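PDB 5KEI: 2,3-dihydroxybenzoate-AMP ligase from Mycobacterium smegmatis, which belongs to the ANL clan of AMP-binding enzymes and combines a large N-terminal part with a small C-terminal domain of its family. Local coordinates for residues H518-G523 / H527-A532; T105-V110 / L184-V189; R439-G444 / Y449-G454; S19-G24 / A205-L210; A418-E423 / S481-A486. One frame throughout, in Å; residues are numbered along the deposited sequence.

Contact 1. Residues H518-G523 / H527-A532; sequences HLEQRG and HSRPDA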
# COMPACT_ATOMS: atom_id res chain seq x y z
N HIS A 518 -19.77 21.63 3.81
CA HIS A 518 -18.70 20.77 3.30
C HIS A 518 -18.97 19.31 3.60
O HIS A 518 -18.70 18.44 2.77
CB HIS A 518 -17.35 21.19 3.90
CG HIS A 518 -16.21 20.31 3.52
ND1 HIS A 518 -15.44 20.53 2.39
CD2 HIS A 518 -15.70 19.19 4.10
CE1 HIS A 518 -14.50 19.60 2.31
NE2 HIS A 518 -14.64 18.77 3.33
N LEU A 519 -19.49 19.04 4.80
CA LEU A 519 -19.82 17.67 5.17
C LEU A 519 -20.96 17.08 4.35
O LEU A 519 -20.97 15.88 4.08
CB LEU A 519 -20.18 17.59 6.65
CG LEU A 519 -18.99 17.92 7.55
CD1 LEU A 519 -19.35 17.64 8.99
CD2 LEU A 519 -17.77 17.13 7.12
N GLU A 520 -21.92 17.91 3.95
CA GLU A 520 -23.09 17.44 3.21
C GLU A 520 -22.73 17.09 1.76
O GLU A 520 -23.19 16.08 1.22
CB GLU A 520 -24.20 18.49 3.25
CG GLU A 520 -25.39 18.15 2.39
CD GLU A 520 -26.37 19.30 2.27
OE1 GLU A 520 -25.94 20.46 2.48
OE2 GLU A 520 -27.56 19.04 1.98
N GLN A 521 -21.92 17.94 1.14
CA GLN A 521 -21.40 17.69 -0.21
C GLN A 521 -20.60 16.38 -0.28
O GLN A 521 -20.51 15.77 -1.35
CB GLN A 521 -20.52 18.86 -0.67
CG GLN A 521 -21.27 20.19 -0.83
CD GLN A 521 -22.34 20.14 -1.92
OE1 GLN A 521 -23.53 19.97 -1.64
NE2 GLN A 521 -21.92 20.32 -3.17
N ARG A 522 -20.03 15.95 0.85
CA ARG A 522 -19.26 14.71 0.90
C ARG A 522 -20.13 13.51 1.28
O ARG A 522 -19.65 12.38 1.33
CB ARG A 522 -18.10 14.84 1.90
CG ARG A 522 -17.10 15.97 1.55
CD ARG A 522 -15.85 15.89 2.42
NE ARG A 522 -15.32 14.53 2.45
CZ ARG A 522 -14.52 14.04 1.52
NH1 ARG A 522 -14.16 14.81 0.50
NH2 ARG A 522 -14.08 12.79 1.61
N GLY A 523 -21.40 13.76 1.57
CA GLY A 523 -22.34 12.69 1.87
C GLY A 523 -22.57 12.36 3.34
O GLY A 523 -23.03 11.27 3.65
N HIS A 527 -27.14 13.83 11.12
CA HIS A 527 -27.08 13.13 12.40
C HIS A 527 -25.66 12.76 12.79
O HIS A 527 -25.43 12.14 13.83
CB HIS A 527 -27.95 11.86 12.36
CG HIS A 527 -27.50 10.85 11.35
ND1 HIS A 527 -26.31 10.15 11.46
CD2 HIS A 527 -28.10 10.38 10.23
CE1 HIS A 527 -26.20 9.32 10.44
NE2 HIS A 527 -27.27 9.44 9.68
N SER A 528 -24.70 13.13 11.94
CA SER A 528 -23.29 12.90 12.21
C SER A 528 -22.47 14.17 12.02
O SER A 528 -21.25 14.11 11.88
CB SER A 528 -22.74 11.79 11.31
OG SER A 528 -23.22 10.52 11.70
N ARG A 529 -23.13 15.32 12.01
CA ARG A 529 -22.40 16.57 11.86
C ARG A 529 -22.17 17.17 13.23
O ARG A 529 -22.96 16.93 14.14
CB ARG A 529 -23.16 17.52 10.94
CG ARG A 529 -23.40 16.94 9.56
CD ARG A 529 -24.06 17.96 8.66
NE ARG A 529 -24.63 17.34 7.48
CZ ARG A 529 -25.68 17.81 6.82
NH1 ARG A 529 -26.27 18.93 7.24
NH2 ARG A 529 -26.14 17.17 5.76
N PRO A 530 -21.06 17.92 13.40
CA PRO A 530 -20.74 18.43 14.74
C PRO A 530 -21.78 19.45 15.21
O PRO A 530 -22.23 20.25 14.39
CB PRO A 530 -19.37 19.11 14.55
CG PRO A 530 -18.92 18.77 13.18
CD PRO A 530 -20.13 18.42 12.38
N ASP A 531 -22.13 19.42 16.49
CA ASP A 531 -23.06 20.39 17.05
C ASP A 531 -22.36 21.72 17.35
O ASP A 531 -23.00 22.78 17.40
CB ASP A 531 -23.71 19.83 18.33
CG ASP A 531 -24.35 18.47 18.13
OD1 ASP A 531 -25.46 18.40 17.55
OD2 ASP A 531 -23.73 17.46 18.56
N ALA A 532 -21.05 21.66 17.57
CA ALA A 532 -20.30 22.87 17.92
C ALA A 532 -18.90 22.84 17.33
O ALA A 532 -18.33 21.77 17.10
CB ALA A 532 -20.23 23.03 19.43
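L519 and P530 meet head on. The CD1 methyl of L519 lies 3.6 Å from P530 CD. The same methyl also passes R529, with L519 CD1 4.1 Å from R529 CG. With CG anti to the carbonyl carbon (chi1 -65°) and CD1 extended beyond it, the methyl points across to the other segment. E520 touches R529 differently. E520 CB lies over one face of the guanidinium, 3.4 Å from R529 NH2, and E520 CG is 3.6 Å from the same nitrogen. The carboxylate lies further out, E520 OE2 being 4.4 Å from R529 NH2, and its plane is turned 41° from the guanidinium. The opposite charges are therefore near each other without forming a salt bridge, although some electrostatic attraction is likely. R529 NH2 donates instead to V524 O, in the short link between the two segments. The R529 chain is extended from CG to NE, which carries its head out beside E520. The contact closes the turn between helix 512-521 and strand 532-535 of the C-terminal domain. The helix ends in a Schellman motif, with G523 at positive phi (96°) and G523 N bonded to E520 O at 3.0 Å. L519 also touches L472, H475 and L476 of helix 469-477, and so connects that helix with P530. P530 itself rests on I499 and A501 of strand 498-505, and its carbonyl O accepts a hydrogen bond from H516 NE2. Further along, D531 forms a salt bridge with R462.

Contact 2. Residues T105-V110 / L184-V189; sequences TAEFAV and LSWAEV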
# COMPACT_ATOMS: atom_id res chain seq x y z
N THR A 105 -1.37 -7.99 -16.66
CA THR A 105 -0.82 -8.29 -17.97
C THR A 105 0.69 -8.41 -17.80
O THR A 105 1.25 -7.79 -16.89
CB THR A 105 -1.19 -7.17 -19.02
OG1 THR A 105 -0.38 -7.29 -20.18
CG2 THR A 105 -0.98 -5.73 -18.44
N ALA A 106 1.37 -9.18 -18.65
CA ALA A 106 2.83 -9.16 -18.65
C ALA A 106 3.32 -7.74 -18.84
O ALA A 106 4.35 -7.35 -18.29
CB ALA A 106 3.40 -10.06 -19.74
N GLU A 107 2.56 -6.95 -19.58
CA GLU A 107 2.90 -5.56 -19.87
C GLU A 107 3.04 -4.71 -18.60
O GLU A 107 3.68 -3.65 -18.62
CB GLU A 107 1.86 -4.96 -20.82
CG GLU A 107 2.34 -3.74 -21.58
CD GLU A 107 3.56 -4.01 -22.46
OE1 GLU A 107 3.75 -5.17 -22.90
OE2 GLU A 107 4.33 -3.06 -22.71
N PHE A 108 2.45 -5.17 -17.50
CA PHE A 108 2.57 -4.45 -16.23
C PHE A 108 4.04 -4.39 -15.82
O PHE A 108 4.52 -3.35 -15.34
CB PHE A 108 1.70 -5.12 -15.13
CG PHE A 108 1.93 -4.56 -13.74
CD1 PHE A 108 1.20 -3.47 -13.28
CD2 PHE A 108 2.87 -5.12 -12.90
CE1 PHE A 108 1.42 -2.96 -12.02
CE2 PHE A 108 3.10 -4.61 -11.63
CZ PHE A 108 2.37 -3.54 -11.19
N ALA A 109 4.75 -5.50 -16.02
CA ALA A 109 6.19 -5.57 -15.75
C ALA A 109 6.99 -4.69 -16.71
O ALA A 109 7.98 -4.09 -16.30
CB ALA A 109 6.70 -7.05 -15.83
N VAL A 110 6.57 -4.62 -17.97
CA VAL A 110 7.24 -3.78 -18.96
C VAL A 110 7.13 -2.31 -18.56
O VAL A 110 8.12 -1.58 -18.61
CB VAL A 110 6.66 -3.96 -20.37
CG1 VAL A 110 7.44 -3.14 -21.39
CG2 VAL A 110 6.63 -5.44 -20.74
N LEU A 184 -1.46 9.38 -26.59
CA LEU A 184 -0.32 8.58 -27.04
C LEU A 184 -0.60 7.08 -26.94
O LEU A 184 -1.32 6.64 -26.05
CB LEU A 184 0.91 8.92 -26.21
CG LEU A 184 1.58 10.28 -26.43
CD1 LEU A 184 2.22 10.77 -25.13
CD2 LEU A 184 2.62 10.16 -27.52
N SER A 185 -0.02 6.30 -27.86
CA SER A 185 -0.13 4.85 -27.81
C SER A 185 1.03 4.27 -27.02
O SER A 185 2.19 4.55 -27.34
CB SER A 185 -0.14 4.24 -29.21
OG SER A 185 -0.31 2.83 -29.17
N TRP A 186 0.73 3.47 -26.00
CA TRP A 186 1.77 2.88 -25.17
C TRP A 186 2.67 1.99 -26.02
O TRP A 186 3.89 2.00 -25.87
CB TRP A 186 1.17 2.08 -24.02
CG TRP A 186 2.18 1.23 -23.28
CD1 TRP A 186 2.41 -0.11 -23.46
CD2 TRP A 186 3.09 1.66 -22.27
NE1 TRP A 186 3.41 -0.53 -22.61
CE2 TRP A 186 3.84 0.54 -21.87
CE3 TRP A 186 3.35 2.89 -21.66
CZ2 TRP A 186 4.82 0.61 -20.90
CZ3 TRP A 186 4.32 2.96 -20.70
CH2 TRP A 186 5.05 1.83 -20.32
N ALA A 187 2.06 1.25 -26.94
CA ALA A 187 2.79 0.38 -27.86
C ALA A 187 3.74 1.19 -28.72
O ALA A 187 4.92 0.84 -28.84
CB ALA A 187 1.82 -0.40 -28.74
N GLU A 188 3.24 2.27 -29.31
CA GLU A 188 4.06 3.14 -30.15
C GLU A 188 5.25 3.66 -29.38
O GLU A 188 6.39 3.54 -29.82
CB GLU A 188 3.25 4.31 -30.71
CG GLU A 188 2.43 4.00 -31.96
CD GLU A 188 1.67 5.23 -32.47
OE1 GLU A 188 2.05 6.37 -32.11
OE2 GLU A 188 0.69 5.05 -33.24
N VAL A 189 4.98 4.24 -28.21
CA VAL A 189 6.02 4.94 -27.47
C VAL A 189 7.10 3.99 -26.93
O VAL A 189 8.28 4.32 -26.96
CB VAL A 189 5.42 5.75 -26.30
CG1 VAL A 189 6.51 6.52 -25.56
CG2 VAL A 189 4.36 6.71 -26.81
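W186 gives its indole N-H to the carboxylate of E107. W186 NE1 is 2.7 Å from E107 OE2, and the bond is nearly straight at 171°. The oxygen lies in the indole plane, at the ring edge. On the glutamate side the N-H comes to OE2 from the anti side, somewhat out of the carboxylate plane. The two planes stand 76° apart. Side-chain shape explains the meeting. CG anti to the backbone N brings E107 CG to 3.5 Å from W186 NE1; the bend at chi2 (59°) then turns the carboxylate so that OE2 meets the N-H. In W186, CG is likewise anti to the backbone N, and the indole reaches out from the first turn of its helix. Further along the same edge, W186 CZ2 passes the backbone of the other helix, 4.4 Å from V110 C. E107 OE2 has a second partner: it forms a salt bridge with R191 NH1. The start of the E107 helix is held by a cap, as E107 N donates to T105 OG1 at 3.0 Å. S185 occupies the N-cap position of the W186 helix. Helix 107-117 links the neighbouring parallel strands 97-101 and 121-124 in a beta-alpha-beta crossover, and its V110 packs on L76 and L79 of helix 73-88. W186 follows edge strand 184-185 of the same sheet and rests on L175 and D177 of strand 173-177.

Contact 3. Residues R439-G444 / Y449-G454; sequences RRFADG and YLEVTG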
# COMPACT_ATOMS: atom_id res chain seq x y z
N ARG A 439 -3.05 -8.46 19.41
CA ARG A 439 -2.35 -8.93 20.59
C ARG A 439 -1.25 -9.85 20.13
O ARG A 439 -1.38 -10.51 19.09
CB ARG A 439 -3.29 -9.63 21.57
CG ARG A 439 -3.98 -10.84 21.02
CD ARG A 439 -5.07 -11.30 21.96
NE ARG A 439 -5.70 -12.52 21.47
CZ ARG A 439 -6.48 -13.30 22.22
NH1 ARG A 439 -6.73 -12.97 23.48
NH2 ARG A 439 -7.01 -14.41 21.70
N ARG A 440 -0.14 -9.85 20.86
CA ARG A 440 0.95 -10.79 20.64
C ARG A 440 0.92 -11.78 21.78
O ARG A 440 1.07 -11.40 22.95
CB ARG A 440 2.30 -10.08 20.58
CG ARG A 440 3.49 -11.04 20.54
CD ARG A 440 4.80 -10.29 20.27
NE ARG A 440 4.82 -9.01 20.98
CZ ARG A 440 5.68 -8.02 20.71
NH1 ARG A 440 6.60 -8.17 19.76
NH2 ARG A 440 5.61 -6.88 21.40
N PHE A 441 0.68 -13.05 21.47
CA PHE A 441 0.62 -14.08 22.50
C PHE A 441 1.96 -14.16 23.24
O PHE A 441 3.03 -14.19 22.62
CB PHE A 441 0.27 -15.44 21.88
CG PHE A 441 -1.06 -15.46 21.18
CD1 PHE A 441 -2.24 -15.63 21.89
CD2 PHE A 441 -1.13 -15.34 19.80
CE1 PHE A 441 -3.47 -15.65 21.24
CE2 PHE A 441 -2.36 -15.37 19.14
CZ PHE A 441 -3.53 -15.52 19.86
N ALA A 442 1.89 -14.19 24.57
CA ALA A 442 3.11 -14.21 25.39
C ALA A 442 3.46 -15.62 25.88
O ALA A 442 4.56 -15.86 26.35
CB ALA A 442 2.97 -13.26 26.59
N ASP A 443 2.52 -16.54 25.74
CA ASP A 443 2.64 -17.89 26.30
C ASP A 443 1.89 -18.89 25.40
O ASP A 443 1.12 -18.49 24.52
CB ASP A 443 2.09 -17.89 27.74
CG ASP A 443 2.22 -19.24 28.43
OD1 ASP A 443 3.00 -20.10 27.96
OD2 ASP A 443 1.53 -19.44 29.46
N GLY A 444 2.12 -20.19 25.59
CA GLY A 444 1.48 -21.21 24.80
C GLY A 444 2.22 -21.53 23.51
O GLY A 444 3.34 -21.05 23.29
N TYR A 449 3.63 -14.88 18.28
CA TYR A 449 2.82 -14.56 17.11
C TYR A 449 1.74 -13.53 17.42
O TYR A 449 1.33 -13.34 18.57
CB TYR A 449 2.23 -15.84 16.51
CG TYR A 449 3.30 -16.63 15.77
CD1 TYR A 449 3.47 -16.48 14.40
CD2 TYR A 449 4.17 -17.49 16.46
CE1 TYR A 449 4.47 -17.18 13.71
CE2 TYR A 449 5.18 -18.19 15.79
CZ TYR A 449 5.33 -18.02 14.41
OH TYR A 449 6.32 -18.71 13.72
N LEU A 450 1.32 -12.84 16.37
CA LEU A 450 0.29 -11.82 16.45
C LEU A 450 -1.11 -12.37 16.18
O LEU A 450 -1.28 -13.30 15.40
CB LEU A 450 0.58 -10.71 15.44
CG LEU A 450 1.70 -9.75 15.80
CD1 LEU A 450 1.80 -8.65 14.74
CD2 LEU A 450 1.45 -9.18 17.18
N GLU A 451 -2.12 -11.78 16.82
CA GLU A 451 -3.50 -11.95 16.37
C GLU A 451 -4.20 -10.60 16.19
O GLU A 451 -4.18 -9.77 17.10
CB GLU A 451 -4.31 -12.80 17.33
CG GLU A 451 -5.76 -12.89 16.90
CD GLU A 451 -6.62 -13.71 17.84
OE1 GLU A 451 -6.33 -13.71 19.06
OE2 GLU A 451 -7.57 -14.36 17.35
N VAL A 452 -4.81 -10.40 15.02
CA VAL A 452 -5.53 -9.17 14.72
C VAL A 452 -6.97 -9.31 15.19
O VAL A 452 -7.67 -10.24 14.78
CB VAL A 452 -5.52 -8.84 13.20
CG1 VAL A 452 -6.38 -7.64 12.93
CG2 VAL A 452 -4.09 -8.60 12.69
N THR A 453 -7.41 -8.39 16.05
CA THR A 453 -8.71 -8.53 16.70
C THR A 453 -9.68 -7.49 16.17
O THR A 453 -10.89 -7.59 16.39
CB THR A 453 -8.58 -8.42 18.22
OG1 THR A 453 -8.10 -7.12 18.56
CG2 THR A 453 -7.60 -9.47 18.75
N GLY A 454 -9.16 -6.50 15.47
CA GLY A 454 -9.98 -5.52 14.80
C GLY A 454 -9.32 -4.18 14.52
O GLY A 454 -8.09 -4.08 14.37
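R439 and E451 face each other across a beta hairpin made by strands 432-440 and 450-455. They form an antiparallel hydrogen-bonded pair, with R439 N to E451 O at 2.9 Å and E451 N to R439 O at 2.7 Å. Their side chains lie side by side and point the same way. The guanidinium turns its NE edge to the glutamate, and one oxygen takes both N-H groups. R439 NE and R439 NH2 are each 2.8 Å from E451 OE1, which lies close to the guanidinium plane. NH2 meets the syn lone pair of E451 OE1, while NE comes nearly along the C-O bond. The two planes are 32° apart. R439 reaches E451 with CG between the backbone N and the carbonyl carbon (chi1 60°) and the chain extended to NE. F441 crosses E451 at a slant, with F441 CE2 3.7 Å from E451 CB and F441 CZ 3.4 Å from E451 OE1. R440 and L450, the non-hydrogen-bonded pair, are on the other face of the sheet, where both also touch I386 of strand 385-389. There R440 CB is 3.6 Å from L450 CD2. Strand 450-455 is last in the four-stranded sheet, and L450 also bonds by backbone to Q376 and G377. T453 and G454 form a classic bulge opposite R437. Toward the turn, F441 N donates to Y449 O at 3.0 Å.

Contact 4. Residues S19-G24 / A205-L210; sequences SSLLAG and AAPALL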
# COMPACT_ATOMS: atom_id res chain seq x y z
N SER A 19 13.04 18.67 -8.82
CA SER A 19 12.44 17.61 -8.00
C SER A 19 11.98 18.04 -6.61
O SER A 19 12.75 18.15 -5.64
CB SER A 19 13.40 16.43 -7.88
OG SER A 19 13.32 15.65 -9.06
N SER A 20 10.68 18.27 -6.55
CA SER A 20 9.91 18.30 -5.33
C SER A 20 9.72 16.88 -4.82
O SER A 20 8.94 16.66 -3.89
CB SER A 20 8.55 18.93 -5.59
OG SER A 20 8.03 18.39 -6.79
N LEU A 21 10.39 15.92 -5.46
CA LEU A 21 10.39 14.55 -4.97
C LEU A 21 10.90 14.56 -3.53
O LEU A 21 10.29 13.95 -2.67
CB LEU A 21 11.26 13.63 -5.83
CG LEU A 21 11.50 12.24 -5.23
CD1 LEU A 21 10.19 11.55 -4.93
CD2 LEU A 21 12.36 11.34 -6.13
N LEU A 22 11.98 15.30 -3.29
CA LEU A 22 12.57 15.38 -1.95
C LEU A 22 11.71 16.23 -1.02
O LEU A 22 11.72 16.03 0.21
CB LEU A 22 14.00 15.93 -2.03
CG LEU A 22 14.96 14.93 -2.67
CD1 LEU A 22 16.42 15.36 -2.53
CD2 LEU A 22 14.75 13.52 -2.09
N ALA A 23 10.95 17.14 -1.60
CA ALA A 23 10.11 18.05 -0.82
C ALA A 23 8.97 17.33 -0.10
O ALA A 23 8.57 17.75 0.99
CB ALA A 23 9.55 19.15 -1.71
N GLY A 24 8.46 16.27 -0.70
CA GLY A 24 7.35 15.53 -0.14
C GLY A 24 7.77 14.34 0.70
O GLY A 24 6.94 13.68 1.34
N ALA A 205 18.30 5.64 -1.28
CA ALA A 205 17.53 5.93 -0.08
C ALA A 205 16.42 6.98 -0.34
O ALA A 205 15.78 7.44 0.61
CB ALA A 205 18.46 6.39 1.03
N ALA A 206 16.21 7.35 -1.60
CA ALA A 206 15.10 8.20 -2.03
C ALA A 206 13.99 7.32 -2.59
O ALA A 206 14.26 6.15 -2.90
CB ALA A 206 15.57 9.22 -3.09
N PRO A 207 12.75 7.86 -2.72
CA PRO A 207 11.62 7.09 -3.25
C PRO A 207 11.87 6.45 -4.61
O PRO A 207 12.33 7.13 -5.51
CB PRO A 207 10.51 8.14 -3.36
CG PRO A 207 10.80 9.08 -2.27
CD PRO A 207 12.30 9.17 -2.20
N ALA A 208 11.56 5.17 -4.75
CA ALA A 208 11.62 4.50 -6.03
C ALA A 208 10.25 4.57 -6.67
O ALA A 208 10.14 4.81 -7.88
CB ALA A 208 12.05 3.05 -5.87
N LEU A 209 9.20 4.33 -5.87
CA LEU A 209 7.82 4.42 -6.35
C LEU A 209 6.89 4.89 -5.23
O LEU A 209 7.30 4.93 -4.07
CB LEU A 209 7.34 3.06 -6.90
CG LEU A 209 7.54 1.77 -6.09
CD1 LEU A 209 6.67 1.73 -4.85
CD2 LEU A 209 7.26 0.55 -6.94
N LEU A 210 5.65 5.23 -5.56
CA LEU A 210 4.65 5.53 -4.52
C LEU A 210 3.54 4.47 -4.53
O LEU A 210 2.94 4.17 -5.57
CB LEU A 210 4.05 6.94 -4.71
CG LEU A 210 5.07 8.09 -4.88
CD1 LEU A 210 4.40 9.42 -5.21
CD2 LEU A 210 5.97 8.26 -3.66
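The N-terminal end of the modelled chain packs here on the start of strand 207-212, through L21 on P207 and L22 on A206. The strand belongs to the mixed seven-stranded sheet of the large N-terminal part. All the cross-contacts are apolar, and no hydrogen bond joins the two segments. L21 carries most of the contact. L21 and P207 meet tip to tip, the L21 CD1 methyl 3.7 Å from P207 CG, with CB of the same ring almost as near. L21 reaches there because CG is anti to the backbone N (chi1 170°), which directs the branched end at the strand. L22 makes a looser touch beside it, with L22 CD2 4.5 Å from A206 CB. Residues 21-24 have helical backbone angles without the regular bonds. G24 N donates to S20 O at 3.2 Å, and L21 and L22 are neighbours on this turn. S20 OG is hydrogen-bonded to R97 NH1, and G24 pairs by backbone with N417. L21 also lies on V121 and F416, so it sits between the sheet and the chain just ahead of helix 419-425. P207 has further contacts with F25 and with P224 on the neighbouring strand 222-226. Further along the same segment, A208 and L209 both face R225, a classic beta bulge in the antiparallel pair 207-212 and 222-226. The turn joining these two strands is the loop rich in glycine, serine and threonine that is a signature of the AMP-binding enzyme family.

Contact 5. Residues A418-E423 / S481-A486; sequences AEAANE and SVWAAA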
# COMPACT_ATOMS: atom_id res chain seq x y z
N ALA A 418 2.26 15.24 2.49
CA ALA A 418 1.05 15.15 3.31
C ALA A 418 1.37 15.53 4.75
O ALA A 418 1.17 14.74 5.68
CB ALA A 418 0.46 13.73 3.24
N GLU A 419 1.86 16.75 4.92
CA GLU A 419 2.35 17.24 6.21
C GLU A 419 1.32 17.15 7.34
O GLU A 419 1.65 16.74 8.46
CB GLU A 419 2.85 18.67 6.04
CG GLU A 419 3.39 19.29 7.30
CD GLU A 419 3.79 20.75 7.09
OE1 GLU A 419 3.70 21.24 5.94
OE2 GLU A 419 4.19 21.40 8.08
N ALA A 420 0.06 17.51 7.06
CA ALA A 420 -1.00 17.40 8.06
C ALA A 420 -1.25 15.93 8.44
O ALA A 420 -1.35 15.60 9.62
CB ALA A 420 -2.29 18.05 7.56
N ALA A 421 -1.33 15.05 7.45
CA ALA A 421 -1.50 13.62 7.74
C ALA A 421 -0.32 13.05 8.54
O ALA A 421 -0.49 12.18 9.39
CB ALA A 421 -1.70 12.84 6.46
N ASN A 422 0.88 13.57 8.29
CA ASN A 422 2.05 13.08 9.02
C ASN A 422 2.05 13.46 10.49
O ASN A 422 2.34 12.62 11.33
CB ASN A 422 3.32 13.55 8.34
CG ASN A 422 3.56 12.83 7.05
OD1 ASN A 422 3.10 11.70 6.88
ND2 ASN A 422 4.27 13.46 6.12
N GLU A 423 1.72 14.71 10.81
CA GLU A 423 1.56 15.12 12.21
C GLU A 423 0.59 14.21 12.93
O GLU A 423 0.77 13.89 14.10
CB GLU A 423 1.05 16.56 12.31
CG GLU A 423 2.04 17.61 11.85
CD GLU A 423 1.49 19.03 12.04
OE1 GLU A 423 0.43 19.17 12.70
OE2 GLU A 423 2.14 19.98 11.53
N SER A 481 -9.18 24.53 4.90
CA SER A 481 -9.01 25.38 6.07
C SER A 481 -8.77 24.58 7.35
O SER A 481 -8.26 25.12 8.33
CB SER A 481 -10.22 26.31 6.24
OG SER A 481 -10.28 27.26 5.19
N VAL A 482 -9.14 23.31 7.34
CA VAL A 482 -8.91 22.45 8.49
C VAL A 482 -7.55 21.74 8.41
O VAL A 482 -7.34 20.82 7.58
CB VAL A 482 -10.01 21.39 8.65
CG1 VAL A 482 -9.79 20.58 9.92
CG2 VAL A 482 -11.38 22.05 8.66
N TRP A 483 -6.62 22.17 9.26
CA TRP A 483 -5.32 21.55 9.35
C TRP A 483 -5.39 20.25 10.13
O TRP A 483 -5.11 19.20 9.57
CB TRP A 483 -4.30 22.49 10.00
CG TRP A 483 -2.92 21.88 10.03
CD1 TRP A 483 -2.29 21.33 11.12
CD2 TRP A 483 -2.03 21.74 8.93
NE1 TRP A 483 -1.05 20.86 10.75
CE2 TRP A 483 -0.86 21.11 9.41
CE3 TRP A 483 -2.09 22.10 7.57
CZ2 TRP A 483 0.24 20.83 8.59
CZ3 TRP A 483 -1.00 21.82 6.76
CH2 TRP A 483 0.15 21.19 7.27
N ALA A 484 -5.74 20.34 11.41
CA ALA A 484 -5.98 19.19 12.29
C ALA A 484 -7.43 19.24 12.80
O ALA A 484 -8.02 20.31 12.87
CB ALA A 484 -5.00 19.17 13.45
N ALA A 485 -8.00 18.09 13.16
CA ALA A 485 -9.38 18.06 13.66
C ALA A 485 -9.56 17.00 14.73
O ALA A 485 -8.94 15.95 14.68
CB ALA A 485 -10.36 17.81 12.52
N ALA A 486 -10.42 17.28 15.71
CA ALA A 486 -10.80 16.28 16.72
C ALA A 486 -12.30 16.33 17.03
O ALA A 486 -12.83 17.34 17.48
CB ALA A 486 -9.99 16.49 17.99
O HOH W 1 -4.37 16.63 10.58
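W483 has CG anti to its backbone N (chi1 -177°), and this throws the indole across onto A420, E419 and E423. E423 has its CG beside the backbone N, with the rest of the chain extended toward the indole N-H. The contact joins helix 419-425 to strand 482-492 of the C-terminal domain sheet. The strand has a classic beta bulge here, with W483 and A484 both opposite V504. A420 lies over one face of the indole in a CH-pi contact. Its CB is 3.7 Å from the centroid of the six-membered ring of W483 and only 5° off the ring normal. The two glutamates, a helical turn apart, come to the ring edge. W483 NE1 donates to E423 OE1 at 3.0 Å, at an angle of 162°. The oxygen is near the indole plane, but the N-H meets it from above the carboxylate plane. The E419 side chain crosses that of W483 at about a right angle and meets the ring edge, with E419 CD 3.7 Å from W483 CH2. A water also bridges the two backbones: it donates to W483 O at 2.9 Å and, weakly, to A420 O at 3.3 Å.

In the fold
Contacts 2 and 4 lie in the large N-terminal part and reach the same seven-stranded sheet, with centres about 24 Å apart. Contact 2 is nested in the chain loop that contact 4 closes. Contact 4 comes within about 5 Å of contact 5, nearest atoms. Contact 5 brings helix 419-425 to the C-terminal domain, and the hairpin of contact 3 is nested within its loop, about 32 Å away between centres. Contact 1 comes last along the chain, at the end of helix 512-521, and its centre is about 18 Å from that of contact 5. Both reach the three-stranded C-terminal sheet. Contact 5 thus bridges that domain to the preceding chain, while contact 1 is internal to it.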